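Probable fimbrial chaperone YadV (Escherichia coli K-12, PDB 5GHU) probably acts as a periplasmic chaperone that helps fimbrial subunits fold and assemble, as part of a fimbrial operon that could contribute to adhesion to surfaces. Local coordinates at residues S150-V161 with M181-V192. Residues are numbered along the deposited sequence; the frame is centred on the assembly and turned at random.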
ATOM      1  N   SER A 150     -16.912   1.835 -15.722  1.00 29.91           N
ATOM      2  CA  SER A 150     -15.603   1.768 -15.084  1.00 27.88           C
ATOM      3  C   SER A 150     -14.698   2.810 -15.679  1.00 25.24           C
ATOM      4  O   SER A 150     -15.025   3.377 -16.705  1.00 27.87           O
ATOM      5  CB  SER A 150     -14.985   0.382 -15.258  1.00 31.18           C
ATOM      6  OG  SER A 150     -15.024   0.071 -16.614  1.00 41.72           O
ATOM      7  N   LEU A 151     -13.564   3.037 -15.009  1.00 24.27           N
ATOM      8  CA  LEU A 151     -12.592   4.027 -15.424  1.00 23.03           C
ATOM      9  C   LEU A 151     -11.311   3.307 -15.741  1.00 23.17           C
ATOM     10  O   LEU A 151     -10.925   2.390 -15.021  1.00 24.87           O
ATOM     11  CB  LEU A 151     -12.311   5.031 -14.340  1.00 20.85           C
ATOM     12  CG  LEU A 151     -13.600   5.734 -13.939  1.00 23.59           C
ATOM     13  CD1 LEU A 151     -13.358   6.515 -12.677  1.00 22.55           C
ATOM     14  CD2 LEU A 151     -13.933   6.689 -15.043  1.00 30.18           C
ATOM     15  N   ARG A 152     -10.653   3.757 -16.797  1.00 20.50           N
ATOM     16  CA  ARG A 152      -9.275   3.311 -17.038  1.00 19.06           C
ATOM     17  C   ARG A 152      -8.337   4.417 -16.569  1.00 19.34           C
ATOM     18  O   ARG A 152      -8.536   5.605 -16.894  1.00 21.19           O
ATOM     19  CB  ARG A 152      -9.064   2.995 -18.508  1.00 19.22           C
ATOM     20  CG  ARG A 152      -7.621   2.544 -18.868  1.00 20.57           C
ATOM     21  CD  ARG A 152      -6.703   3.676 -19.342  1.00 22.15           C
ATOM     22  NE  ARG A 152      -7.137   4.182 -20.650  1.00 20.88           N
ATOM     23  CZ  ARG A 152      -6.389   4.992 -21.422  1.00 20.52           C
ATOM     24  NH1 ARG A 152      -5.159   5.369 -21.032  1.00 21.15           N
ATOM     25  NH2 ARG A 152      -6.866   5.390 -22.614  1.00 21.03           N
ATOM     26  N   VAL A 153      -7.352   4.041 -15.786  1.00 17.15           N
ATOM     27  CA  VAL A 153      -6.480   5.005 -15.134  1.00 16.28           C
ATOM     28  C   VAL A 153      -5.045   4.675 -15.567  1.00 19.82           C
ATOM     29  O   VAL A 153      -4.665   3.502 -15.581  1.00 19.79           O
ATOM     30  CB  VAL A 153      -6.590   4.929 -13.612  1.00 18.75           C
ATOM     31  CG1 VAL A 153      -5.859   6.141 -12.924  1.00 20.63           C
ATOM     32  CG2 VAL A 153      -8.077   4.947 -13.189  1.00 20.40           C
ATOM     33  N   THR A 154      -4.299   5.706 -15.953  1.00 17.52           N
ATOM     34  CA  THR A 154      -2.923   5.506 -16.463  1.00 15.68           C
ATOM     35  C   THR A 154      -1.971   6.257 -15.564  1.00 18.03           C
ATOM     36  O   THR A 154      -2.171   7.444 -15.324  1.00 18.40           O
ATOM     37  CB  THR A 154      -2.832   6.019 -17.870  1.00 18.25           C
ATOM     38  OG1 THR A 154      -3.600   5.149 -18.726  1.00 20.28           O
ATOM     39  CG2 THR A 154      -1.399   5.991 -18.397  1.00 18.57           C
ATOM     40  N   ASN A 155      -0.935   5.556 -15.112  1.00 15.97           N
ATOM     41  CA  ASN A 155       0.113   6.139 -14.239  1.00 16.03           C
ATOM     42  C   ASN A 155       1.391   6.305 -15.032  1.00 16.46           C
ATOM     43  O   ASN A 155       2.026   5.296 -15.332  1.00 17.11           O
ATOM     44  CB  ASN A 155       0.338   5.189 -13.079  1.00 18.18           C
ATOM     45  CG  ASN A 155       1.387   5.711 -12.083  1.00 16.02           C
ATOM     46  OD1 ASN A 155       1.979   6.756 -12.255  1.00 17.12           O
ATOM     47  ND2 ASN A 155       1.530   4.958 -11.006  1.00 17.38           N
ATOM     48  N   PRO A 156       1.736   7.518 -15.383  1.00 16.01           N
ATOM     49  CA  PRO A 156       2.943   7.780 -16.200  1.00 17.40           C
ATOM     50  C   PRO A 156       4.217   7.939 -15.364  1.00 18.02           C
ATOM     51  O   PRO A 156       5.269   8.288 -15.952  1.00 20.54           O
ATOM     52  CB  PRO A 156       2.610   9.105 -16.897  1.00 20.17           C
ATOM     53  CG  PRO A 156       1.810   9.852 -15.817  1.00 19.33           C
ATOM     54  CD  PRO A 156       0.965   8.774 -15.091  1.00 17.56           C
ATOM     55  N   THR A 157       4.112   7.668 -14.075  1.00 17.14           N
ATOM     56  CA  THR A 157       5.236   7.987 -13.146  1.00 15.84           C
ATOM     57  C   THR A 157       5.956   6.693 -12.707  1.00 17.02           C
ATOM     58  O   THR A 157       5.395   5.561 -12.791  1.00 17.03           O
ATOM     59  CB  THR A 157       4.784   8.717 -11.854  1.00 16.10           C
ATOM     60  OG1 THR A 157       4.226   7.779 -10.931  1.00 16.95           O
ATOM     61  CG2 THR A 157       3.755   9.796 -12.155  1.00 17.16           C
ATOM     62  N   PRO A 158       7.119   6.850 -12.081  1.00 17.65           N
ATOM     63  CA  PRO A 158       7.799   5.674 -11.474  1.00 16.63           C
ATOM     64  C   PRO A 158       7.365   5.289 -10.083  1.00 19.26           C
ATOM     65  O   PRO A 158       7.990   4.434  -9.472  1.00 17.50           O
ATOM     66  CB  PRO A 158       9.283   6.108 -11.440  1.00 16.91           C
ATOM     67  CG  PRO A 158       9.180   7.661 -11.309  1.00 20.50           C
ATOM     68  CD  PRO A 158       7.982   8.051 -12.186  1.00 18.16           C
ATOM     69  N   TYR A 159       6.261   5.873  -9.603  1.00 17.21           N
ATOM     70  CA  TYR A 159       5.756   5.629  -8.261  1.00 17.11           C
ATOM     71  C   TYR A 159       4.414   4.916  -8.261  1.00 17.21           C
ATOM     72  O   TYR A 159       3.571   5.163  -9.141  1.00 17.58           O
ATOM     73  CB  TYR A 159       5.555   6.964  -7.502  1.00 16.48           C
ATOM     74  CG  TYR A 159       6.804   7.800  -7.429  1.00 16.35           C
ATOM     75  CD1 TYR A 159       7.816   7.425  -6.543  1.00 19.22           C
ATOM     76  CD2 TYR A 159       6.961   8.944  -8.224  1.00 17.11           C
ATOM     77  CE1 TYR A 159       8.990   8.209  -6.437  1.00 23.58           C
ATOM     78  CE2 TYR A 159       8.135   9.767  -8.099  1.00 18.27           C
ATOM     79  CZ  TYR A 159       9.117   9.360  -7.199  1.00 24.05           C
ATOM     80  OH  TYR A 159      10.319  10.066  -7.050  1.00 22.92           O
ATOM     81  N   TYR A 160       4.233   4.035  -7.296  1.00 14.41           N
ATOM     82  CA  TYR A 160       2.870   3.568  -7.024  1.00 16.15           C
ATOM     83  C   TYR A 160       2.001   4.728  -6.596  1.00 17.93           C
ATOM     84  O   TYR A 160       2.456   5.673  -5.895  1.00 17.79           O
ATOM     85  CB  TYR A 160       2.835   2.502  -5.896  1.00 17.17           C
ATOM     86  CG  TYR A 160       3.426   1.204  -6.316  1.00 15.52           C
ATOM     87  CD1 TYR A 160       4.802   0.988  -6.320  1.00 16.83           C
ATOM     88  CD2 TYR A 160       2.613   0.225  -6.811  1.00 16.76           C
ATOM     89  CE1 TYR A 160       5.333  -0.217  -6.759  1.00 20.81           C
ATOM     90  CE2 TYR A 160       3.169  -1.018  -7.271  1.00 18.75           C
ATOM     91  CZ  TYR A 160       4.527  -1.191  -7.214  1.00 20.36           C
ATOM     92  OH  TYR A 160       5.051  -2.386  -7.691  1.00 22.61           O
ATOM     93  N   VAL A 161       0.713   4.607  -6.946  1.00 16.88           N
ATOM     94  CA  VAL A 161      -0.317   5.439  -6.299  1.00 17.06           C
ATOM     95  C   VAL A 161      -1.316   4.538  -5.609  1.00 16.60           C
ATOM     96  O   VAL A 161      -1.818   3.568  -6.189  1.00 17.98           O
ATOM     97  CB  VAL A 161      -1.058   6.373  -7.285  1.00 15.40           C
ATOM     98  CG1 VAL A 161      -2.199   7.143  -6.551  1.00 17.84           C
ATOM     99  CG2 VAL A 161      -0.073   7.402  -7.894  1.00 17.66           C
ATOM    100  N   MET A 181      -4.788   0.148  -6.036  1.00 19.75           N
ATOM    101  CA  MET A 181      -3.431   0.646  -6.230  1.00 17.03           C
ATOM    102  C   MET A 181      -3.021   0.543  -7.698  1.00 18.81           C
ATOM    103  O   MET A 181      -3.329  -0.463  -8.366  1.00 21.23           O
ATOM    104  CB  MET A 181      -2.470  -0.146  -5.314  1.00 19.17           C
ATOM    105  CG  MET A 181      -1.061   0.370  -5.488  1.00 23.01           C
ATOM    106  SD  MET A 181       0.070  -0.298  -4.178  1.00 22.18           S
ATOM    107  CE  MET A 181       0.045  -2.024  -4.547  1.00 23.38           C
ATOM    108  N   ILE A 182      -2.308   1.552  -8.188  1.00 16.01           N
ATOM    109  CA  ILE A 182      -1.845   1.522  -9.581  1.00 14.61           C
ATOM    110  C   ILE A 182      -0.308   1.602  -9.624  1.00 15.50           C
ATOM    111  O   ILE A 182       0.306   2.469  -9.012  1.00 17.63           O
ATOM    112  CB  ILE A 182      -2.527   2.613 -10.443  1.00 16.84           C
ATOM    113  CG1 ILE A 182      -2.040   2.512 -11.904  1.00 17.95           C
ATOM    114  CG2 ILE A 182      -2.399   4.021  -9.873  1.00 20.88           C
ATOM    115  CD1 ILE A 182      -2.885   3.382 -12.856  1.00 22.86           C
ATOM    116  N   ALA A 183       0.254   0.571 -10.228  1.00 16.61           N
ATOM    117  CA  ALA A 183       1.727   0.450 -10.306  1.00 16.07           C
ATOM    118  C   ALA A 183       2.352   1.489 -11.203  1.00 16.52           C
ATOM    119  O   ALA A 183       1.711   2.060 -12.092  1.00 17.50           O
ATOM    120  CB  ALA A 183       2.058  -0.998 -10.784  1.00 18.71           C
ATOM    121  N   PRO A 184       3.668   1.709 -11.022  1.00 16.01           N
ATOM    122  CA  PRO A 184       4.408   2.607 -11.938  1.00 15.56           C
ATOM    123  C   PRO A 184       4.179   2.225 -13.384  1.00 16.25           C
ATOM    124  O   PRO A 184       4.129   1.007 -13.726  1.00 18.01           O
ATOM    125  CB  PRO A 184       5.892   2.396 -11.567  1.00 18.60           C
ATOM    126  CG  PRO A 184       5.794   2.000 -10.073  1.00 16.79           C
ATOM    127  CD  PRO A 184       4.502   1.177  -9.908  1.00 16.44           C
ATOM    128  N   PHE A 185       4.054   3.249 -14.231  1.00 16.95           N
ATOM    129  CA  PHE A 185       4.097   2.980 -15.704  1.00 15.12           C
ATOM    130  C   PHE A 185       3.104   1.929 -16.147  1.00 15.37           C
ATOM    131  O   PHE A 185       3.464   1.007 -16.928  1.00 19.70           O
ATOM    132  CB  PHE A 185       5.533   2.578 -16.157  1.00 17.04           C
ATOM    133  CG  PHE A 185       6.596   3.596 -15.798  1.00 19.12           C
ATOM    134  CD1 PHE A 185       6.515   4.925 -16.225  1.00 19.38           C
ATOM    135  CD2 PHE A 185       7.643   3.201 -14.992  1.00 19.09           C
ATOM    136  CE1 PHE A 185       7.521   5.865 -15.916  1.00 19.21           C
ATOM    137  CE2 PHE A 185       8.653   4.116 -14.645  1.00 17.96           C
ATOM    138  CZ  PHE A 185       8.611   5.425 -15.095  1.00 19.34           C
ATOM    139  N   SER A 186       1.871   2.011 -15.637  1.00 16.90           N
ATOM    140  CA  SER A 186       0.865   0.982 -15.914  1.00 16.06           C
ATOM    141  C   SER A 186      -0.537   1.583 -15.960  1.00 15.63           C
ATOM    142  O   SER A 186      -0.739   2.750 -15.610  1.00 16.97           O
ATOM    143  CB  SER A 186       0.932  -0.075 -14.816  1.00 17.74           C
ATOM    144  OG  SER A 186       0.252   0.434 -13.644  1.00 20.26           O
ATOM    145  N   ASP A 187      -1.432   0.761 -16.473  1.00 17.00           N
ATOM    146  CA  ASP A 187      -2.870   1.069 -16.451  1.00 16.81           C
ATOM    147  C   ASP A 187      -3.576   0.188 -15.446  1.00 19.19           C
ATOM    148  O   ASP A 187      -3.163  -0.968 -15.213  1.00 21.28           O
ATOM    149  CB  ASP A 187      -3.490   0.778 -17.826  1.00 17.26           C
ATOM    150  CG  ASP A 187      -3.162   1.804 -18.878  1.00 20.50           C
ATOM    151  OD1 ASP A 187      -2.414   2.719 -18.612  1.00 19.13           O
ATOM    152  OD2 ASP A 187      -3.642   1.630 -20.032  1.00 23.94           O
ATOM    153  N   GLU A 188      -4.707   0.671 -14.879  1.00 18.23           N
ATOM    154  CA  GLU A 188      -5.594  -0.161 -14.120  1.00 22.07           C
ATOM    155  C   GLU A 188      -7.029   0.298 -14.435  1.00 20.43           C
ATOM    156  O   GLU A 188      -7.239   1.497 -14.574  1.00 23.40           O
ATOM    157  CB  GLU A 188      -5.399   0.047 -12.612  1.00 25.25           C
ATOM    158  CG  GLU A 188      -4.264  -0.654 -12.001  1.00 34.22           C
ATOM    159  CD  GLU A 188      -4.305  -2.134 -12.186  1.00 32.91           C
ATOM    160  OE1 GLU A 188      -5.385  -2.722 -12.473  1.00 41.37           O
ATOM    161  OE2 GLU A 188      -3.224  -2.729 -12.113  1.00 31.46           O
ATOM    162  N   VAL A 189      -7.942  -0.643 -14.472  1.00 21.03           N
ATOM    163  CA  VAL A 189      -9.380  -0.335 -14.575  1.00 21.81           C
ATOM    164  C   VAL A 189     -10.003  -0.387 -13.170  1.00 25.10           C
ATOM    165  O   VAL A 189      -9.732  -1.306 -12.386  1.00 24.13           O
ATOM    166  CB  VAL A 189     -10.111  -1.282 -15.504  1.00 21.70           C
ATOM    167  CG1 VAL A 189     -11.660  -1.029 -15.385  1.00 23.96           C
ATOM    168  CG2 VAL A 189      -9.629  -1.058 -16.942  1.00 27.05           C
ATOM    169  N   MET A 190     -10.865   0.596 -12.858  1.00 20.48           N
ATOM    170  CA  MET A 190     -11.480   0.637 -11.538  1.00 20.76           C
ATOM    171  C   MET A 190     -12.955   0.783 -11.776  1.00 21.71           C
ATOM    172  O   MET A 190     -13.392   1.625 -12.590  1.00 24.83           O
ATOM    173  CB  MET A 190     -10.916   1.811 -10.704  1.00 22.40           C
ATOM    174  CG  MET A 190      -9.412   1.714 -10.490  1.00 20.66           C
ATOM    175  SD  MET A 190      -8.880   3.191  -9.579  1.00 21.44           S
ATOM    176  CE  MET A 190      -7.153   3.230 -10.044  1.00 24.18           C
ATOM    177  N   LYS A 191     -13.724  -0.076 -11.100  1.00 20.59           N
ATOM    178  CA  LYS A 191     -15.176  -0.118 -11.229  1.00 21.73           C
ATOM    179  C   LYS A 191     -15.839   1.130 -10.605  1.00 24.16           C
ATOM    180  O   LYS A 191     -15.361   1.669  -9.604  1.00 23.52           O
ATOM    181  CB  LYS A 191     -15.724  -1.384 -10.558  1.00 27.91           C
ATOM    182  CG  LYS A 191     -15.444  -2.654 -11.360  1.00 45.97           C
ATOM    183  CD  LYS A 191     -16.213  -3.872 -10.812  1.00 66.49           C
ATOM    184  CE  LYS A 191     -17.694  -3.531 -10.586  1.00 79.62           C
ATOM    185  NZ  LYS A 191     -18.586  -4.719 -10.335  1.00 85.94           N
ATOM    186  N   VAL A 192     -16.926   1.591 -11.224  1.00 24.46           N
ATOM    187  CA  VAL A 192     -17.745   2.687 -10.652  1.00 23.88           C
ATOM    188  C   VAL A 192     -19.053   2.062 -10.195  1.00 29.57           C
ATOM    189  O   VAL A 192     -19.791   1.478 -10.993  1.00 31.97           O
ATOM    190  CB  VAL A 192     -18.018   3.831 -11.659  1.00 24.23           C
ATOM    191  CG1 VAL A 192     -18.881   4.950 -11.010  1.00 25.83           C
ATOM    192  CG2 VAL A 192     -16.694   4.436 -12.161  1.00 25.49           C
TER
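Leu151 pairs with Met190 and Val153 with Glu188 as hydrogen-bonded pairs of two antiparallel strands. Leu151 N reaches Met190 O at 2.8 Å. Opposite Asn155, Phe185 and Ser186 form a G1 beta bulge. Beyond it, Val161 and Ile182 form a separate bridge, bonded both ways.

The Asn155 amide organises the loop between. With CG anti to the backbone N (chi1 -179°), Asn155 ND2 lies 2.8 Å from Tyr159 O, in the amide plane. Weak bonds lead from ND2 to Ile182 O and Ala183 O. OD1 accepts from Thr157 OG1 on a lone pair and from Thr157 N above the carbonyl plane, an Asx turn. A leucine in place of Asn155 would probably leave Tyr159 O and Thr157 N without these mates and set the loop free to shift.

On the opposite sheet face from Asn155, Thr154 OG1 donates to Asp187 OD1 at 2.7 Å, from above the carboxylate plane. The same hydroxyl accepts from Arg152 NH1, in the guanidinium plane.

Pro184 CD sits 3.4 Å from the centroid of the Tyr160 ring, a CH-pi contact over its face. Met181 SD approaches that ring obliquely. Val153 CG2 meets Met190 CE at 3.7 Å. The Phe185 ring has Thr157 O 3.6 Å above one face, and its CZ touches Pro158 CB.

Strand 150-155 is the middle of a three-stranded sheet in the immunoglobulin-like C-terminal domain, between strands 139-143 and 186-191. At the loop end the contact faces the N-terminal domain, where Tyr160 meets Phe121 of strand 114-123; Val161 packs on helix 134-137.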